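Local coordinates for protein probable endonuclease 4 (Thermotoga maritima, PDB 4HNO) that probably cleaves DNA at apurinic or apyrimidinic sites in base excision repair, leaving a 3'-hydroxyl and a 5'-terminal sugar phosphate, with the help of three bound metal ions, at residues D181-H184 with G185-G189; E244-A247 with V248-S251; E254-E257 with V258-L262; N203-E206 with S207-L211. All coordinates share one frame; numbering follows the deposited sequence.

Interaction 1. Residues D181-H184 with G185-G189; sequences DTCH and GFDSG. With MN (manganese (II) ion), chain E; MN (manganese (II) ion), chain C.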
# COMPACT_ATOMS: atom_id res chain seq x y z
N ASP A 181 3.25 -4.73 -3.19
CA ASP A 181 3.05 -5.65 -2.08
C ASP A 181 3.77 -6.97 -2.42
O ASP A 181 3.47 -7.62 -3.42
CB ASP A 181 1.56 -5.86 -1.84
CG ASP A 181 1.26 -6.73 -0.64
OD1 ASP A 181 0.45 -6.31 0.24
OD2 ASP A 181 1.83 -7.85 -0.54
N THR A 182 4.75 -7.31 -1.59
CA THR A 182 5.58 -8.47 -1.88
C THR A 182 4.81 -9.79 -1.82
O THR A 182 5.18 -10.72 -2.54
CB THR A 182 6.79 -8.52 -0.94
OG1 THR A 182 6.39 -8.59 0.42
CG2 THR A 182 7.69 -7.32 -1.11
N CYS A 183 3.82 -9.91 -0.96
CA CYS A 183 3.03 -11.15 -0.89
C CYS A 183 2.13 -11.26 -2.10
O CYS A 183 2.08 -12.29 -2.77
CB CYS A 183 2.24 -11.22 0.41
SG CYS A 183 1.27 -12.73 0.57
N HIS A 184 1.40 -10.18 -2.40
CA HIS A 184 0.55 -10.21 -3.57
C HIS A 184 1.37 -10.51 -4.83
O HIS A 184 0.95 -11.27 -5.70
CB HIS A 184 -0.20 -8.90 -3.74
CG HIS A 184 -1.09 -8.57 -2.58
ND1 HIS A 184 -1.63 -7.32 -2.40
CD2 HIS A 184 -1.52 -9.30 -1.52
CE1 HIS A 184 -2.36 -7.31 -1.29
NE2 HIS A 184 -2.30 -8.49 -0.73
N GLY A 185 2.55 -9.89 -4.91
CA GLY A 185 3.40 -10.11 -6.05
C GLY A 185 3.91 -11.55 -6.12
O GLY A 185 3.92 -12.17 -7.18
N PHE A 186 4.35 -12.08 -4.98
CA PHE A 186 4.84 -13.46 -4.94
C PHE A 186 3.74 -14.44 -5.35
O PHE A 186 3.97 -15.38 -6.13
CB PHE A 186 5.34 -13.77 -3.53
CG PHE A 186 6.26 -14.95 -3.42
CD1 PHE A 186 7.51 -14.94 -4.02
CD2 PHE A 186 5.90 -16.05 -2.68
CE1 PHE A 186 8.37 -15.99 -3.85
CE2 PHE A 186 6.78 -17.10 -2.52
CZ PHE A 186 8.00 -17.06 -3.11
N ASP A 187 2.52 -14.19 -4.88
CA ASP A 187 1.35 -14.96 -5.28
C ASP A 187 1.17 -14.99 -6.78
O ASP A 187 0.64 -15.96 -7.32
CB ASP A 187 0.07 -14.29 -4.74
CG ASP A 187 -0.39 -14.74 -3.38
OD1 ASP A 187 -0.04 -15.84 -2.90
OD2 ASP A 187 -1.20 -13.96 -2.81
N SER A 188 1.60 -13.92 -7.45
CA SER A 188 1.36 -13.67 -8.85
C SER A 188 2.59 -13.94 -9.72
O SER A 188 2.60 -13.61 -10.90
CB SER A 188 0.92 -12.23 -9.06
OG SER A 188 -0.22 -11.93 -8.26
N GLY A 189 3.63 -14.54 -9.14
CA GLY A 189 4.79 -14.95 -9.90
C GLY A 189 5.97 -14.01 -9.89
O GLY A 189 6.95 -14.27 -10.58
MN MN E . -0.77 -4.77 0.81
MN MN C . -3.19 -9.15 1.03
O HOH W 1 -2.63 -4.54 1.35

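Interaction 2. Residues E244-A247 with V248-S251; sequences EGFA and VFFS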
# COMPACT_ATOMS: atom_id res chain seq x y z
N GLU A 244 16.13 -15.79 3.43
CA GLU A 244 17.02 -15.74 2.29
C GLU A 244 16.43 -14.90 1.15
O GLU A 244 17.15 -14.18 0.48
CB GLU A 244 17.35 -17.16 1.80
CG GLU A 244 18.06 -18.01 2.85
CD GLU A 244 18.79 -19.21 2.30
OE1 GLU A 244 18.69 -19.50 1.09
OE2 GLU A 244 19.49 -19.87 3.10
N GLY A 245 15.13 -15.02 0.93
CA GLY A 245 14.49 -14.26 -0.12
C GLY A 245 14.47 -12.77 0.18
O GLY A 245 14.77 -11.94 -0.68
N PHE A 246 14.11 -12.42 1.41
CA PHE A 246 14.13 -11.03 1.77
C PHE A 246 15.55 -10.46 1.73
O PHE A 246 15.73 -9.30 1.35
CB PHE A 246 13.44 -10.77 3.11
CG PHE A 246 11.94 -10.70 3.00
CD1 PHE A 246 11.14 -11.63 3.62
CD2 PHE A 246 11.34 -9.72 2.23
CE1 PHE A 246 9.76 -11.59 3.50
CE2 PHE A 246 9.96 -9.68 2.10
CZ PHE A 246 9.18 -10.62 2.73
N ALA A 247 16.56 -11.25 2.08
CA ALA A 247 17.92 -10.74 1.98
C ALA A 247 18.25 -10.33 0.55
O ALA A 247 18.90 -9.33 0.34
CB ALA A 247 18.90 -11.79 2.48
N VAL A 248 17.82 -11.11 -0.44
CA VAL A 248 18.02 -10.74 -1.83
C VAL A 248 17.30 -9.43 -2.15
O VAL A 248 17.88 -8.49 -2.68
CB VAL A 248 17.54 -11.87 -2.76
CG1 VAL A 248 17.55 -11.42 -4.21
CG2 VAL A 248 18.41 -13.11 -2.58
N PHE A 249 16.03 -9.34 -1.79
CA PHE A 249 15.23 -8.15 -2.06
C PHE A 249 15.84 -6.90 -1.42
O PHE A 249 15.95 -5.87 -2.07
CB PHE A 249 13.84 -8.42 -1.51
CG PHE A 249 12.80 -7.38 -1.83
CD1 PHE A 249 12.40 -7.13 -3.14
CD2 PHE A 249 12.11 -6.75 -0.81
CE1 PHE A 249 11.38 -6.24 -3.42
CE2 PHE A 249 11.08 -5.86 -1.09
CZ PHE A 249 10.72 -5.62 -2.40
N PHE A 250 16.26 -7.02 -0.17
CA PHE A 250 16.78 -5.89 0.58
C PHE A 250 18.11 -5.40 0.03
O PHE A 250 18.52 -4.27 0.33
CB PHE A 250 17.04 -6.27 2.04
CG PHE A 250 15.81 -6.62 2.85
CD1 PHE A 250 14.54 -6.24 2.47
CD2 PHE A 250 15.98 -7.34 4.02
CE1 PHE A 250 13.46 -6.58 3.28
CE2 PHE A 250 14.91 -7.67 4.81
CZ PHE A 250 13.65 -7.29 4.44
N SER A 251 18.80 -6.24 -0.73
CA SER A 251 20.14 -5.90 -1.19
C SER A 251 20.15 -4.83 -2.28
O SER A 251 21.19 -4.24 -2.55
CB SER A 251 20.88 -7.15 -1.67
OG SER A 251 20.40 -7.60 -2.92

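Interaction 3. Residues E254-E257 with V258-L262; sequences EIQE and VPWIL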
# COMPACT_ATOMS: atom_id res chain seq x y z
N GLU A 254 17.59 0.38 -4.88
CA GLU A 254 16.31 0.89 -5.37
C GLU A 254 15.18 0.51 -4.40
O GLU A 254 14.24 1.28 -4.21
CB GLU A 254 15.99 0.34 -6.76
CG GLU A 254 16.95 0.78 -7.85
CD GLU A 254 18.13 -0.16 -8.04
OE1 GLU A 254 18.45 -0.98 -7.14
OE2 GLU A 254 18.75 -0.08 -9.12
N ILE A 255 15.28 -0.67 -3.81
CA ILE A 255 14.30 -1.15 -2.85
C ILE A 255 14.46 -0.45 -1.50
O ILE A 255 13.50 -0.02 -0.88
CB ILE A 255 14.40 -2.68 -2.73
CG1 ILE A 255 14.05 -3.35 -4.08
CG2 ILE A 255 13.53 -3.22 -1.61
CD1 ILE A 255 12.65 -3.08 -4.59
N GLN A 256 15.71 -0.30 -1.05
CA GLN A 256 15.99 0.40 0.20
C GLN A 256 15.51 1.85 0.20
O GLN A 256 15.28 2.43 1.26
CB GLN A 256 17.49 0.40 0.51
CG GLN A 256 18.05 -0.98 0.78
CD GLN A 256 19.54 -0.94 1.00
OE1 GLN A 256 20.09 0.09 1.37
NE2 GLN A 256 20.21 -2.06 0.78
N GLU A 257 15.41 2.47 -0.98
CA GLU A 257 15.00 3.86 -1.05
C GLU A 257 13.52 4.09 -0.74
O GLU A 257 13.12 5.22 -0.50
CB GLU A 257 15.35 4.43 -2.42
CG GLU A 257 16.83 4.74 -2.58
CD GLU A 257 17.33 5.86 -1.66
OE1 GLU A 257 17.15 5.75 -0.42
OE2 GLU A 257 17.90 6.84 -2.17
N VAL A 258 12.73 3.04 -0.73
CA VAL A 258 11.29 3.15 -0.62
C VAL A 258 10.86 2.69 0.77
O VAL A 258 11.39 1.69 1.27
CB VAL A 258 10.63 2.28 -1.70
CG1 VAL A 258 9.11 2.36 -1.60
CG2 VAL A 258 11.10 2.71 -3.08
N PRO A 259 9.87 3.35 1.40
CA PRO A 259 9.39 2.83 2.68
C PRO A 259 8.83 1.41 2.60
O PRO A 259 8.10 1.07 1.67
CB PRO A 259 8.28 3.83 3.09
CG PRO A 259 8.66 5.09 2.39
CD PRO A 259 9.23 4.64 1.06
N TRP A 260 9.18 0.61 3.60
CA TRP A 260 8.73 -0.77 3.77
C TRP A 260 7.70 -0.79 4.89
O TRP A 260 8.03 -0.49 6.04
CB TRP A 260 9.90 -1.69 4.16
CG TRP A 260 11.02 -1.71 3.17
CD1 TRP A 260 11.02 -1.21 1.90
CD2 TRP A 260 12.34 -2.25 3.39
NE1 TRP A 260 12.25 -1.41 1.33
CE2 TRP A 260 13.07 -2.04 2.22
CE3 TRP A 260 12.96 -2.87 4.48
CZ2 TRP A 260 14.41 -2.41 2.10
CZ3 TRP A 260 14.28 -3.25 4.36
CH2 TRP A 260 14.99 -3.02 3.18
N ILE A 261 6.47 -1.15 4.55
CA ILE A 261 5.37 -1.13 5.49
C ILE A 261 4.86 -2.57 5.68
O ILE A 261 4.37 -3.20 4.76
CB ILE A 261 4.22 -0.24 4.98
CG1 ILE A 261 4.66 1.22 4.87
CG2 ILE A 261 2.98 -0.41 5.85
CD1 ILE A 261 5.04 1.88 6.18
N LEU A 262 4.99 -3.06 6.90
CA LEU A 262 4.54 -4.40 7.26
C LEU A 262 3.02 -4.46 7.34
O LEU A 262 2.39 -3.64 8.01
CB LEU A 262 5.09 -4.77 8.63
CG LEU A 262 6.60 -4.83 8.76
CD1 LEU A 262 6.97 -4.72 10.23
CD2 LEU A 262 7.14 -6.09 8.16
O HOH W 2 13.66 1.47 3.26

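Interaction 4. Residues N203-E206 with S207-L211; sequences NEIE and SLFGL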
# COMPACT_ATOMS: atom_id res chain seq x y z
N ASN A 203 13.09 -3.57 -13.46
CA ASN A 203 13.02 -3.20 -14.86
C ASN A 203 11.58 -2.97 -15.30
O ASN A 203 11.29 -2.05 -16.06
CB ASN A 203 13.68 -4.27 -15.72
CG ASN A 203 15.18 -4.29 -15.56
OD1 ASN A 203 15.79 -3.31 -15.14
ND2 ASN A 203 15.78 -5.42 -15.88
N GLU A 204 10.68 -3.82 -14.83
CA GLU A 204 9.28 -3.69 -15.16
C GLU A 204 8.68 -2.38 -14.59
O GLU A 204 7.98 -1.64 -15.28
CB GLU A 204 8.57 -4.94 -14.66
CG GLU A 204 7.15 -5.07 -15.08
CD GLU A 204 6.56 -6.45 -14.75
OE1 GLU A 204 7.20 -7.52 -14.88
OE2 GLU A 204 5.40 -6.43 -14.36
N ILE A 205 8.98 -2.07 -13.33
CA ILE A 205 8.54 -0.82 -12.73
C ILE A 205 9.10 0.37 -13.50
O ILE A 205 8.37 1.32 -13.79
CB ILE A 205 8.91 -0.79 -11.23
CG1 ILE A 205 8.08 -1.84 -10.48
CG2 ILE A 205 8.67 0.60 -10.64
CD1 ILE A 205 8.49 -2.07 -9.06
N GLU A 206 10.37 0.34 -13.84
CA GLU A 206 10.97 1.45 -14.55
C GLU A 206 10.30 1.66 -15.91
O GLU A 206 10.07 2.80 -16.32
CB GLU A 206 12.47 1.22 -14.70
CG GLU A 206 13.14 2.25 -15.58
CD GLU A 206 13.17 3.66 -15.04
OE1 GLU A 206 12.76 3.94 -13.90
OE2 GLU A 206 13.64 4.51 -15.82
N SER A 207 10.03 0.56 -16.62
CA SER A 207 9.41 0.65 -17.93
C SER A 207 7.96 1.12 -17.89
O SER A 207 7.52 1.94 -18.70
CB SER A 207 9.46 -0.71 -18.62
OG SER A 207 8.73 -0.66 -19.83
N LEU A 208 7.20 0.58 -16.95
CA LEU A 208 5.77 0.82 -16.91
C LEU A 208 5.41 2.16 -16.27
O LEU A 208 4.43 2.78 -16.66
CB LEU A 208 5.06 -0.30 -16.15
CG LEU A 208 5.08 -1.69 -16.77
CD1 LEU A 208 4.44 -2.66 -15.83
CD2 LEU A 208 4.38 -1.72 -18.11
N PHE A 209 6.18 2.56 -15.26
CA PHE A 209 5.83 3.73 -14.44
C PHE A 209 6.95 4.74 -14.30
O PHE A 209 6.70 5.93 -14.10
CB PHE A 209 5.44 3.32 -13.02
CG PHE A 209 4.54 2.12 -12.95
CD1 PHE A 209 5.03 0.90 -12.50
CD2 PHE A 209 3.21 2.19 -13.33
CE1 PHE A 209 4.23 -0.22 -12.44
CE2 PHE A 209 2.41 1.04 -13.28
CZ PHE A 209 2.93 -0.15 -12.83
N GLY A 210 8.19 4.26 -14.32
CA GLY A 210 9.33 5.00 -13.83
C GLY A 210 9.47 4.73 -12.34
O GLY A 210 8.48 4.74 -11.59
N LEU A 211 10.70 4.55 -11.88
CA LEU A 211 10.92 4.21 -10.49
C LEU A 211 10.44 5.28 -9.50
O LEU A 211 10.11 4.97 -8.37
CB LEU A 211 12.39 3.88 -10.23
CG LEU A 211 12.74 2.42 -10.48
CD1 LEU A 211 14.24 2.23 -10.45
CD2 LEU A 211 12.08 1.52 -9.45

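Interaction 1. Residues D181-H184 with G185-G189
Ser188 turns its OG back beside its own backbone N (chi1 -55°), which brings the hydroxyl to His184 O at 2.9 Å, while Asp181 sends CG trans to its N (chi1 -176°), which sets OD2 over the first turn of the helix and OD1 against one manganese. The contact runs along the short helix 182-187, directly after strand 176-181 of the TIM barrel, with Asp181 as N-cap. Its carboxylate divides its work. OD2 receives a nearly straight bond from His184 N (3.0 Å, 170°), reaching it from above the carboxylate plane, and a weak one from Cys183 N. OD1 binds a manganese ion shared with Glu147, His218 and Glu263, and also lies over one face of the His184 imidazole. His184 binds the other manganese with Asp231 and His233, its other ring nitrogen, ND1, being hydrogen-bonded to Asn148 O. Aspartate suits this place because it caps and coordinates at once. Asp187, bonded from its backbone N to Cys183 O (2.9 Å), acts in the second shell: OD2 pairs with Asp231 N and Ser150 OG. Gly189, with positive phi, ends the helix in a Schellman motif. At the metal end, Asp181 OD1 lies 2.0 Å from its manganese, and His184 NE2 lies 2.1 Å from the other.

Interaction 2. Residues E244-A247 with V248-S251
Over one face of the Phe250 ring sits the carbonyl oxygen of Phe246, displaced toward the rim and 3.1 Å from Phe250 CG. Phe246 CB also lies over the face of that ring, in a CH-pi contact 4.1 Å from its centroid. The ring planes differ by only 25°, but one is displaced well past the other, with centroids 5.6 Å apart; the touching is therefore done by the CB and CD2 of Phe246 against the outer carbons of Phe250. At the edge of the Phe246 ring, near its plane, comes Phe249 CD2, 4.3 Å from Phe246 CD2. This is the side-chain pattern of one helix, 242-250: residues four apart lie on the same side, and Phe250, with CG beside its own backbone N (chi1 -65°), is turned back along the turn before it. The same Phe246 O takes the hydrogen bond from Phe250 N at 2.8 Å, so the oxygen that lies on the ring already has a donor. Val248 lies on another side, its CG2 against Glu244 O. At the last turn, Ser251 OG donates to Val248 O at 2.7 Å; a small hydroxyl residue fits there because it can bond back to a backbone carbonyl. The phenylalanines suit their places as large apolar wedges: Phe246 and Phe249 press on Leu219 of strand 214-222 and on Thr182 of helix 182-187, while Phe250 stacks with Trp260 and packs against Val278, Ile281 and Ile282 of helix 268-284.

Interaction 3. Residues E254-E257 with V258-L262
Trp260, Val258 and Ile255 make the centre of this contact, and all three meet at one carbonyl oxygen. Ile255 O belongs to the short helix 253-256. It receives Trp260 NE1 at 2.9 Å and Val258 N at 3.2 Å, the two donors arriving from opposite faces of the carbonyl plane, each well out of it. The N-H...O angle at the indole is 153°, with the oxygen tilted slightly from the ring plane. Tryptophan suits this position because it joins a large apolar surface to one N-H at its edge. Ile255 adds the methyl of its beta branch to the grip: CG2, trans to the backbone N, reaches Trp260 NE1 at 3.7 Å, the two side chains crossing at about a right angle. On the benzene side of the indole, Trp260 CZ2 meets Gln256 CA at 3.7 Å. The Gln256 side chain runs alongside, but its amide is used in other bonds, NE2 pairing with Phe250 O and OE1 with Lys253 NZ. Val258 fills the turn itself, with CG2 3.6 Å from Glu254 O. A water above one face of the indole, toward its rim, lies 2.7 Å from Gln256 O and 3.0 Å from Val258 O, though it has more acceptors about it than protons to give. The chain turns here into strand 260-262, the last strand of the TIM barrel in chain order. Where a helix stops, its final carbonyls lose the amides of a following turn; here Val258 N, three residues on, and the indole N-H both serve Ile255 O, so this carbonyl of a buried residue has two donors.

Interaction 4. Residues N203-E206 with S207-L211
Glu204 and Leu208 lie side by side and point the same way, the aliphatic Glu204 CG resting 3.7 Å from Leu208 CD1. The pair stands on the last turn of helix 195-208, an outer helix of the TIM barrel, where the chain leaves for strand 214-222. Glutamate suits the place because its methylenes pack against leucine while its carboxylate extends to Tyr190 OH, which OE2 holds in a hydrogen bond; Leu208 itself leans on Leu160 of helix 160-169. Ile205 meets two partners with one branch. Its CG2 touches Leu211 CD2 at 3.7 Å, those side chains being set roughly at right angles, and reaches Phe209 CD1 at 4.1 Å, where isoleucine and ring meet aslant. Leu208 CB sits over the centre of one face of the Phe209 ring. Phe209 is the first residue to leave helical backbone angles, and Gly210 follows with positive phi (87°), a conformation in which a CB would press on the preceding carbonyl oxygen, which explains the glycine. The helix is closed by Ile205 O, which takes both Phe209 N at 2.9 Å and Gly210 N at 3.0 Å, the second donor being five residues on. Glu206 then follows the chain past the helix end. Its CG runs trans to the backbone N (chi1 173°) and the chain bends at the next bond, bringing the carboxylate alongside Leu211, whose CB and CG lie near OE1. Leu211 N donates to Glu206 OE1 at 2.9 Å, meeting that oxygen almost in line with its C-O bond.

In the fold
Interactions 1, 2 and 3 are largely buried, whereas interaction 4 is partly open at the outside of the barrel. Interaction 1 is polar, built on metal ligands and a capping carboxylate; interaction 2 is chiefly aromatic, and interaction 3 mixes an indole with backbone polar groups. Interactions 1 and 2 meet through Thr182, with CG2 3.7 Å from Phe249 CE2. Interactions 2 and 3 are joined more closely, by aromatic and polar links and by Phe249 CE1, 3.6 Å from Ile255 CD1. Interaction 4 touches interaction 3 lightly, Glu254 meeting Leu211. Glycines of positive phi follow the helix ends in interactions 1 and 4, while in interaction 3 a side-chain N-H joins a backbone one at a carbonyl of the last turn.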